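Local coordinates for acetyl-CoA C-acetyltransferase (Syntrophomonas wolfei subsp. wolfei, PDB 7N7Z), which probably joins two acetyl-CoA molecules into acetoacetyl-CoA with release of CoA, or runs the reverse thiolysis, at residues B[23-28]-B[206-211]; B[49-54]-B[111-116]; B[125-130]-B[141-146]; B[182-187]-B[227-232]. One frame throughout, in Å; residues are numbered along the deposited sequence.

Contact 1: residues B[23-28]-B[206-211]; sequences GGLASV and VVIKSK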
# COMPACT_ATOMS: atom_id res chain seq x y z
N GLY B 23 -7.54 21.87 0.05
CA GLY B 23 -7.38 23.31 0.07
C GLY B 23 -7.01 23.87 1.43
O GLY B 23 -6.07 23.39 2.07
N GLY B 24 -7.75 24.88 1.88
CA GLY B 24 -7.36 25.61 3.08
C GLY B 24 -7.34 24.75 4.33
O GLY B 24 -6.54 24.99 5.23
N LEU B 25 -8.23 23.76 4.41
CA LEU B 25 -8.37 22.94 5.60
C LEU B 25 -7.80 21.54 5.42
O LEU B 25 -8.02 20.67 6.27
CB LEU B 25 -9.84 22.85 6.01
CG LEU B 25 -10.57 24.18 6.18
CD1 LEU B 25 -12.04 23.94 6.49
CD2 LEU B 25 -9.92 25.02 7.27
N ALA B 26 -7.05 21.30 4.34
CA ALA B 26 -6.51 19.97 4.09
C ALA B 26 -5.60 19.48 5.21
O ALA B 26 -5.41 18.27 5.36
CB ALA B 26 -5.75 19.96 2.76
N SER B 27 -5.04 20.40 5.99
CA SER B 27 -4.14 20.04 7.08
C SER B 27 -4.87 19.74 8.38
O SER B 27 -4.22 19.35 9.36
CB SER B 27 -3.14 21.18 7.32
OG SER B 27 -3.80 22.44 7.29
N VAL B 28 -6.19 19.90 8.42
CA VAL B 28 -6.97 19.74 9.64
C VAL B 28 -7.78 18.46 9.52
O VAL B 28 -8.70 18.37 8.69
CB VAL B 28 -7.88 20.95 9.89
CG1 VAL B 28 -8.43 20.92 11.31
CG2 VAL B 28 -7.13 22.24 9.63
N VAL B 206 -11.24 28.46 11.54
CA VAL B 206 -10.26 27.40 11.77
C VAL B 206 -8.87 27.99 11.61
O VAL B 206 -8.57 28.61 10.59
CB VAL B 206 -10.47 26.23 10.79
CG1 VAL B 206 -9.41 25.15 11.02
CG2 VAL B 206 -11.87 25.65 10.94
N VAL B 207 -8.04 27.80 12.63
CA VAL B 207 -6.72 28.42 12.68
C VAL B 207 -5.67 27.36 12.33
O VAL B 207 -5.57 26.33 13.01
CB VAL B 207 -6.45 29.03 14.07
CG1 VAL B 207 -5.01 29.48 14.17
CG2 VAL B 207 -7.39 30.19 14.33
N ILE B 208 -4.90 27.62 11.29
CA ILE B 208 -3.82 26.73 10.86
C ILE B 208 -2.55 27.17 11.57
O ILE B 208 -2.09 28.31 11.40
CB ILE B 208 -3.64 26.76 9.33
CG1 ILE B 208 -4.99 26.75 8.60
CG2 ILE B 208 -2.75 25.60 8.89
CD1 ILE B 208 -5.67 25.39 8.51
N LYS B 209 -1.97 26.27 12.36
CA LYS B 209 -0.80 26.60 13.18
C LYS B 209 0.48 26.30 12.41
O LYS B 209 1.24 25.38 12.72
CB LYS B 209 -0.85 25.84 14.50
CG LYS B 209 -1.89 26.36 15.48
CD LYS B 209 -1.35 27.51 16.31
CE LYS B 209 -2.41 28.06 17.25
NZ LYS B 209 -2.87 27.04 18.23
N SER B 210 0.72 27.11 11.38
CA SER B 210 1.95 26.99 10.61
C SER B 210 3.15 27.35 11.49
O SER B 210 3.02 27.98 12.54
CB SER B 210 1.90 27.89 9.38
OG SER B 210 2.90 27.51 8.44
N LYS B 211 4.33 26.94 11.03
CA LYS B 211 5.55 27.19 11.80
C LYS B 211 5.98 28.65 11.69
O LYS B 211 6.16 29.33 12.71
CB LYS B 211 6.67 26.26 11.32
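The beta hairpin formed by strand 206-208 and its antiparallel partner 215-217 leans here on a loop of two overlapping type I beta turns, which leads from strand 8-20 into helix 30-45 of the thiolase N-terminal region. The turns run from Gly-23 to Ala-26 and from Leu-25 to Val-28; the second closes with Val-28 N donating to Leu-25 O at 2.9 Å. No hydrogen bond links the loop to the strand, so the join is made by aliphatic branches. Leu-25 holds CG anti to its carbonyl carbon, and its chain crosses Val-206 obliquely, with CD2 lying 3.8 Å from Val-206 CB. Val-28 and Val-206 instead meet tip to tip, CG2 of Val-28 against CG1 of Val-206 at 3.9 Å. The same Val-28 methyl also serves Ile-208, whose CD1 comes within 3.6 Å of Val-28 CG2. Ile-208 is bent at its second torsion (chi2 -79°), which turns CD1 back toward the loop between Val-28 and the Gly-24 carbonyl. Leu-33 of helix 30-45 packs on Leu-25, Val-28 and Val-206, while Ile-217 of the partner strand touches Leu-25 and Ile-208. At the solvent side, Ser-27 keeps OG in the crowded position between its backbone N and carbonyl carbon (chi1 44°), with OG 3.7 Å from Ile-208 CG2. Gly-24 O lies 3.4 Å from Ile-208 CD1.

Contact 2: residues B[49-54]-B[111-116]; sequences PGIIDE and TDISLV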
# COMPACT_ATOMS: atom_id res chain seq x y z
N PRO B 49 -20.08 22.06 29.40
CA PRO B 49 -19.92 20.76 28.72
C PRO B 49 -19.97 19.57 29.67
O PRO B 49 -20.23 18.45 29.21
CB PRO B 49 -18.55 20.87 28.04
CG PRO B 49 -17.86 22.02 28.71
CD PRO B 49 -18.94 22.96 29.14
N GLY B 50 -19.75 19.78 30.96
CA GLY B 50 -19.71 18.68 31.91
C GLY B 50 -21.04 18.02 32.18
O GLY B 50 -21.07 16.94 32.79
N ILE B 51 -22.15 18.62 31.74
CA ILE B 51 -23.48 18.07 31.98
C ILE B 51 -24.13 17.56 30.71
O ILE B 51 -25.26 17.04 30.77
CB ILE B 51 -24.40 19.11 32.67
CG1 ILE B 51 -24.75 20.24 31.70
CG2 ILE B 51 -23.73 19.65 33.92
CD1 ILE B 51 -25.42 21.43 32.36
N ILE B 52 -23.47 17.68 29.56
CA ILE B 52 -24.03 17.15 28.32
C ILE B 52 -24.11 15.63 28.43
O ILE B 52 -23.16 14.97 28.86
CB ILE B 52 -23.18 17.59 27.12
CG1 ILE B 52 -23.30 19.11 26.94
CG2 ILE B 52 -23.62 16.86 25.85
CD1 ILE B 52 -22.41 19.68 25.84
N ASP B 53 -25.26 15.07 28.03
CA ASP B 53 -25.53 13.67 28.30
C ASP B 53 -24.89 12.73 27.28
O ASP B 53 -24.61 11.57 27.61
CB ASP B 53 -27.05 13.43 28.33
CG ASP B 53 -27.71 14.07 29.53
OD1 ASP B 53 -27.18 13.91 30.65
OD2 ASP B 53 -28.75 14.73 29.35
N GLU B 54 -24.67 13.19 26.06
CA GLU B 54 -24.14 12.32 25.02
C GLU B 54 -23.59 13.17 23.88
O GLU B 54 -23.79 14.39 23.83
CB GLU B 54 -25.22 11.37 24.49
CG GLU B 54 -26.30 12.06 23.66
CD GLU B 54 -27.29 11.09 23.04
OE1 GLU B 54 -26.94 9.89 22.91
OE2 GLU B 54 -28.40 11.52 22.67
N THR B 111 -32.19 11.39 27.42
CA THR B 111 -31.20 12.43 27.66
C THR B 111 -31.90 13.77 27.75
O THR B 111 -32.99 13.96 27.20
CB THR B 111 -30.12 12.47 26.57
OG1 THR B 111 -30.74 12.76 25.30
CG2 THR B 111 -29.38 11.14 26.48
N ASP B 112 -31.26 14.71 28.45
CA ASP B 112 -31.74 16.08 28.53
C ASP B 112 -30.97 17.03 27.62
O ASP B 112 -31.55 17.97 27.08
CB ASP B 112 -31.66 16.59 29.97
CG ASP B 112 -32.41 15.70 30.94
OD1 ASP B 112 -33.41 15.08 30.52
OD2 ASP B 112 -32.01 15.62 32.12
N ILE B 113 -29.67 16.79 27.44
CA ILE B 113 -28.81 17.61 26.59
C ILE B 113 -27.98 16.67 25.73
O ILE B 113 -27.32 15.77 26.25
CB ILE B 113 -27.90 18.53 27.42
CG1 ILE B 113 -28.69 19.20 28.55
CG2 ILE B 113 -27.24 19.57 26.52
CD1 ILE B 113 -27.85 20.08 29.45
N SER B 114 -28.02 16.88 24.41
CA SER B 114 -27.29 16.05 23.47
C SER B 114 -26.48 16.93 22.53
O SER B 114 -27.00 17.90 21.98
CB SER B 114 -28.25 15.17 22.66
OG SER B 114 -28.78 14.12 23.45
N LEU B 115 -25.21 16.58 22.37
CA LEU B 115 -24.35 17.23 21.39
C LEU B 115 -24.38 16.43 20.09
O LEU B 115 -24.28 15.20 20.12
CB LEU B 115 -22.92 17.34 21.91
CG LEU B 115 -21.86 17.81 20.91
CD1 LEU B 115 -22.22 19.18 20.36
CD2 LEU B 115 -20.49 17.84 21.56
N VAL B 116 -24.55 17.12 18.97
CA VAL B 116 -24.51 16.50 17.65
C VAL B 116 -23.37 17.14 16.87
O VAL B 116 -23.35 18.37 16.70
CB VAL B 116 -25.84 16.64 16.90
CG1 VAL B 116 -25.73 16.03 15.51
CG2 VAL B 116 -26.97 15.99 17.69
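Asp-53 places CG anti to its own carbonyl carbon (chi1 -69°), swinging the carboxylate over the residues leading into strand 113-121, whereas Glu-54 has CG in the crowded position between backbone N and carbonyl carbon (chi1 71°) and then runs extended to Ser-114. Asp-53 OD2 is gripped by two consecutive main-chain N-H groups, Asp-112 N at 2.7 Å and Ile-113 N at 3.0 Å. Both donors stand above the carboxylate plane, and together they would favour the ionised acid, although the Asp-112 carboxylate lies nearby. The other oxygen, OD1, forms a salt bridge with Arg-82, so both oxygens are held. Glu-54 OE2 accepts from Ser-114 OG at 2.7 Å on its anti lone pair, and Ser-114 OG in turn accepts from Thr-111 OG1 at 3.0 Å, a short relay of hydroxyls. OE1 of Glu-54 bridges to Arg-97 of the second subunit, tying the strand entrance to the interface. The main chains join through Asp-53 N to Ile-113 O (2.8 Å) and Leu-115 N to Glu-54 O (3.0 Å, nearly straight at 170°). Ile-52 crosses Ile-113 at about a right angle, CG1 of Ile-52 lying 4.0 Å from CG2 of Ile-113. Strand 113-121 runs between parallel strand 54-58 and antiparallel strand 254-264 in the large mixed sheet, with helix 30-45 packed on Ile-52 and Leu-115 and helix 94-107 on Glu-54 and Val-116.

Contact 3: residues B[125-130]-B[141-146]; sequences IPYLLQ and GKVQDA
This is the pairing of a beta hairpin, strands 127-129 and 141-145, which projects from the body of the subunit into the tetramer interface, consistent with the tetramerisation loop of biosynthetic thiolases. Leu-128 and Gln-144 form its hydrogen-bonded antiparallel pair: Leu-128 N gives to Gln-144 O at 2.9 Å and Gln-144 N to Leu-128 O at 3.1 Å, both in the carbonyl planes. On the face carrying Tyr-127 and Asp-145, the tyrosine ring lies flat against the opposite strand, with Asp-145 CA over its centre in a CH-pi contact, 3.8 Å from the centroid. The carboxylate stacks on the ring with the planes 24° apart, and Val-143 CG2 meets the ring edge at CD2 of Tyr-127, 3.7 Å away. Tyr-127 OH bonds to Gly-139 O of the third subunit, while Asp-145 OD1 forms a salt bridge with Arg-133 of the second. An alanine at Tyr-127 would lose the ring over Asp-145 and the hydroxyl bond, and would probably loosen both the hairpin and that interface. Toward the hairpin's far end, one water links Gln-130 N (3.1 Å) with Lys-142 O and Gln-144 OE1. Ala-146 CB sits 3.8 Å from Leu-128 CG. Asp-145 is the N-cap of helix 146-152, its OD1 weakly bonded to Met-147 N, and this helix touches Leu-128; strands of the second and third subunits extend the two-stranded sheet along 127-129 and 141-143.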
# COMPACT_ATOMS: atom_id res chain seq x y z
N ILE B 125 -9.29 11.67 3.65
CA ILE B 125 -9.76 10.28 3.59
C ILE B 125 -8.62 9.40 3.11
O ILE B 125 -7.99 9.71 2.08
CB ILE B 125 -10.98 10.18 2.66
CG1 ILE B 125 -12.17 10.92 3.26
CG2 ILE B 125 -11.34 8.72 2.43
CD1 ILE B 125 -13.32 11.13 2.29
N PRO B 126 -8.30 8.31 3.80
CA PRO B 126 -7.17 7.47 3.38
C PRO B 126 -7.52 6.64 2.16
O PRO B 126 -8.65 6.62 1.66
CB PRO B 126 -6.90 6.59 4.60
CG PRO B 126 -8.20 6.52 5.32
CD PRO B 126 -8.92 7.82 5.05
N TYR B 127 -6.50 5.95 1.66
CA TYR B 127 -6.65 4.89 0.67
C TYR B 127 -6.62 3.54 1.39
O TYR B 127 -6.03 3.41 2.46
CB TYR B 127 -5.55 4.96 -0.39
CG TYR B 127 -5.85 5.90 -1.54
CD1 TYR B 127 -6.11 7.24 -1.31
CD2 TYR B 127 -5.87 5.44 -2.85
CE1 TYR B 127 -6.38 8.10 -2.36
CE2 TYR B 127 -6.14 6.29 -3.90
CZ TYR B 127 -6.40 7.62 -3.66
OH TYR B 127 -6.66 8.46 -4.71
N LEU B 128 -7.25 2.54 0.78
CA LEU B 128 -7.38 1.22 1.38
C LEU B 128 -6.55 0.19 0.64
O LEU B 128 -6.42 0.24 -0.59
CB LEU B 128 -8.84 0.76 1.39
CG LEU B 128 -9.92 1.78 1.75
CD1 LEU B 128 -11.29 1.23 1.39
CD2 LEU B 128 -9.85 2.13 3.23
N LEU B 129 -5.99 -0.76 1.40
CA LEU B 129 -5.37 -1.97 0.86
C LEU B 129 -6.22 -3.14 1.34
O LEU B 129 -6.08 -3.60 2.48
CB LEU B 129 -3.92 -2.10 1.31
CG LEU B 129 -2.96 -1.02 0.81
CD1 LEU B 129 -1.58 -1.22 1.42
CD2 LEU B 129 -2.88 -1.02 -0.71
N GLN B 130 -7.11 -3.62 0.47
CA GLN B 130 -8.11 -4.60 0.89
C GLN B 130 -7.48 -5.95 1.20
O GLN B 130 -7.89 -6.63 2.15
CB GLN B 130 -9.19 -4.73 -0.18
CG GLN B 130 -10.43 -5.50 0.26
CD GLN B 130 -11.17 -4.83 1.41
OE1 GLN B 130 -12.00 -3.95 1.19
NE2 GLN B 130 -10.86 -5.25 2.63
N GLY B 141 -3.24 -5.92 -7.52
CA GLY B 141 -4.50 -5.58 -6.90
C GLY B 141 -4.83 -4.13 -7.14
O GLY B 141 -4.28 -3.51 -8.06
N LYS B 142 -5.71 -3.56 -6.33
CA LYS B 142 -6.09 -2.16 -6.43
C LYS B 142 -5.86 -1.48 -5.09
O LYS B 142 -6.23 -2.02 -4.04
CB LYS B 142 -7.56 -2.01 -6.85
CG LYS B 142 -7.86 -2.53 -8.24
CD LYS B 142 -9.02 -1.78 -8.88
CE LYS B 142 -8.60 -0.39 -9.35
NZ LYS B 142 -7.64 -0.44 -10.50
N VAL B 143 -5.24 -0.30 -5.13
CA VAL B 143 -5.20 0.60 -3.98
C VAL B 143 -6.36 1.57 -4.16
O VAL B 143 -6.36 2.39 -5.09
CB VAL B 143 -3.85 1.31 -3.85
CG1 VAL B 143 -3.42 1.95 -5.17
CG2 VAL B 143 -3.88 2.34 -2.73
N GLN B 144 -7.35 1.48 -3.28
CA GLN B 144 -8.66 2.06 -3.51
C GLN B 144 -8.79 3.43 -2.85
O GLN B 144 -8.40 3.60 -1.69
CB GLN B 144 -9.76 1.13 -2.98
CG GLN B 144 -10.25 0.11 -3.98
CD GLN B 144 -11.11 -0.95 -3.34
OE1 GLN B 144 -10.61 -1.88 -2.71
NE2 GLN B 144 -12.42 -0.82 -3.50
N ASP B 145 -9.34 4.38 -3.59
CA ASP B 145 -9.72 5.68 -3.03
C ASP B 145 -11.02 5.49 -2.26
O ASP B 145 -12.09 5.33 -2.86
CB ASP B 145 -9.88 6.71 -4.15
CG ASP B 145 -10.13 8.11 -3.61
OD1 ASP B 145 -10.50 8.23 -2.43
OD2 ASP B 145 -9.95 9.08 -4.37
N ALA B 146 -10.93 5.49 -0.93
CA ALA B 146 -12.10 5.18 -0.11
C ALA B 146 -13.21 6.21 -0.30
O ALA B 146 -14.39 5.86 -0.19
CB ALA B 146 -11.70 5.10 1.36
O HOH W 1 -12.42 -2.41 -0.85
O HOH W 2 -8.05 -2.22 -2.08

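Contact 4: residues B[182-187]-B[227-232]; sequences LALTSH and ASLETM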
# COMPACT_ATOMS: atom_id res chain seq x y z
N LEU B 182 -29.02 27.27 -13.54
CA LEU B 182 -29.19 27.12 -12.10
C LEU B 182 -27.85 27.15 -11.38
O LEU B 182 -27.68 27.85 -10.38
CB LEU B 182 -29.95 25.83 -11.79
CG LEU B 182 -30.36 25.63 -10.33
CD1 LEU B 182 -31.71 24.92 -10.24
CD2 LEU B 182 -29.31 24.84 -9.56
N ALA B 183 -26.88 26.38 -11.89
CA ALA B 183 -25.58 26.29 -11.23
C ALA B 183 -24.93 27.66 -11.10
O ALA B 183 -24.30 27.95 -10.07
CB ALA B 183 -24.68 25.34 -12.01
N LEU B 184 -25.05 28.50 -12.12
CA LEU B 184 -24.45 29.83 -12.06
C LEU B 184 -24.97 30.61 -10.85
O LEU B 184 -24.18 31.17 -10.08
CB LEU B 184 -24.73 30.59 -13.35
CG LEU B 184 -24.30 32.06 -13.37
CD1 LEU B 184 -22.79 32.19 -13.26
CD2 LEU B 184 -24.80 32.75 -14.64
N THR B 185 -26.29 30.65 -10.68
CA THR B 185 -26.86 31.40 -9.57
C THR B 185 -26.31 30.92 -8.23
O THR B 185 -26.10 31.73 -7.32
CB THR B 185 -28.39 31.29 -9.58
OG1 THR B 185 -28.77 29.93 -9.83
CG2 THR B 185 -28.98 32.18 -10.67
N SER B 186 -26.06 29.62 -8.10
CA SER B 186 -25.51 29.10 -6.85
C SER B 186 -24.11 29.64 -6.62
O SER B 186 -23.79 30.14 -5.53
CB SER B 186 -25.50 27.57 -6.88
OG SER B 186 -26.79 27.05 -6.64
N HIS B 187 -23.24 29.56 -7.63
CA HIS B 187 -21.91 30.15 -7.52
C HIS B 187 -22.01 31.65 -7.26
O HIS B 187 -21.28 32.19 -6.41
CB HIS B 187 -21.11 29.88 -8.79
CG HIS B 187 -20.83 28.43 -9.03
ND1 HIS B 187 -19.90 27.71 -8.30
CD2 HIS B 187 -21.35 27.55 -9.92
CE1 HIS B 187 -19.87 26.47 -8.73
NE2 HIS B 187 -20.74 26.34 -9.72
N ALA B 227 -18.12 33.68 -12.48
CA ALA B 227 -18.86 32.74 -13.31
C ALA B 227 -19.83 33.48 -14.22
O ALA B 227 -20.51 34.42 -13.80
CB ALA B 227 -19.62 31.74 -12.44
N SER B 228 -19.88 33.05 -15.48
CA SER B 228 -20.83 33.57 -16.45
C SER B 228 -21.48 32.40 -17.18
O SER B 228 -20.97 31.28 -17.17
CB SER B 228 -20.16 34.51 -17.46
OG SER B 228 -19.47 33.77 -18.46
N LEU B 229 -22.63 32.67 -17.80
CA LEU B 229 -23.37 31.61 -18.47
C LEU B 229 -22.54 30.96 -19.57
O LEU B 229 -22.73 29.77 -19.87
CB LEU B 229 -24.68 32.15 -19.04
CG LEU B 229 -25.81 31.14 -19.25
CD1 LEU B 229 -26.19 30.45 -17.95
CD2 LEU B 229 -27.02 31.83 -19.86
N GLU B 230 -21.63 31.71 -20.18
CA GLU B 230 -20.80 31.16 -21.25
C GLU B 230 -19.58 30.42 -20.70
O GLU B 230 -19.07 29.51 -21.35
CB GLU B 230 -20.36 32.27 -22.20
CG GLU B 230 -21.44 32.69 -23.19
CD GLU B 230 -22.54 33.51 -22.53
OE1 GLU B 230 -22.24 34.25 -21.57
OE2 GLU B 230 -23.70 33.43 -22.99
N THR B 231 -19.10 30.80 -19.51
CA THR B 231 -18.02 30.05 -18.88
C THR B 231 -18.51 28.68 -18.43
O THR B 231 -17.77 27.69 -18.50
CB THR B 231 -17.45 30.83 -17.70
OG1 THR B 231 -18.46 31.02 -16.71
CG2 THR B 231 -16.90 32.18 -18.15
N MET B 232 -19.76 28.60 -17.95
CA MET B 232 -20.33 27.32 -17.58
C MET B 232 -20.40 26.38 -18.78
O MET B 232 -20.24 25.16 -18.63
CB MET B 232 -21.72 27.51 -16.98
CG MET B 232 -21.77 28.42 -15.76
SD MET B 232 -21.20 27.66 -14.22
CE MET B 232 -22.15 26.14 -14.19
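Apolar contacts carry most of this meeting, and Leu-184 is their hub. Its CG lies anti to the backbone N (chi1 173°), which sends the two methyls out to the chain at Ala-227 to Leu-229. CD1 presses on Ala-227 CB at 3.3 Å, tighter than usual van der Waals contact, and stands 3.2 Å from the carbonyl Ala-227 O; CD2 faces Leu-229 N at 3.8 Å. A second tight pair joins Ala-183 CB to Met-232 CE at 3.4 Å, because the methionine chain folds at chi2 and chi3 and curls its methyl back toward the alanine. An alanine at Leu-184 would remove both methyls and would probably leave Ala-227 and the start of the helical turn poorly held. The contact sets a loop and the weakly bonded helical turn at about 229-232 against the side of long helix 176-196. A sulfur-aromatic approach adds to it: Met-232 SD lies obliquely, 5.1 Å from the centroid of the His-187 ring, whose NE2 bonds to Ala-248 O. No hydrogen bond crosses between the segments; within 227-232, Ser-228 acts as N-cap, its OG accepting from Thr-231 N at 3.2 Å. Ser-228 O takes two donors, Thr-231 OG1 at 2.6 Å, on a lone pair, and Met-232 N at 3.0 Å. Ile-354 of helix 353-356 also packs on Ala-183 and His-187.

Overall arrangement
All four contacts lie within the thiolase N-terminal domain sequence but are well spread, and no two of them touch. Contacts 1 and 3 come nearest, their closest atoms about 8 Å apart, whereas the centres of contacts 2 and 4 stand about 43 Å apart on opposite sides of the chain's centre. Along the sequence, contacts 2 and 3 both fall between the two segments of contact 1, while contact 4 alternates with it. Contacts 3 and 4 lie near but not in the predicted active site: the Ile-125 side chain is about 11 Å from that of His-358 and about 12 Å from that of Cys-92, and the His-187 side chain is about 11 Å from that of His-358. Contacts 2 and 3 also reach other subunits.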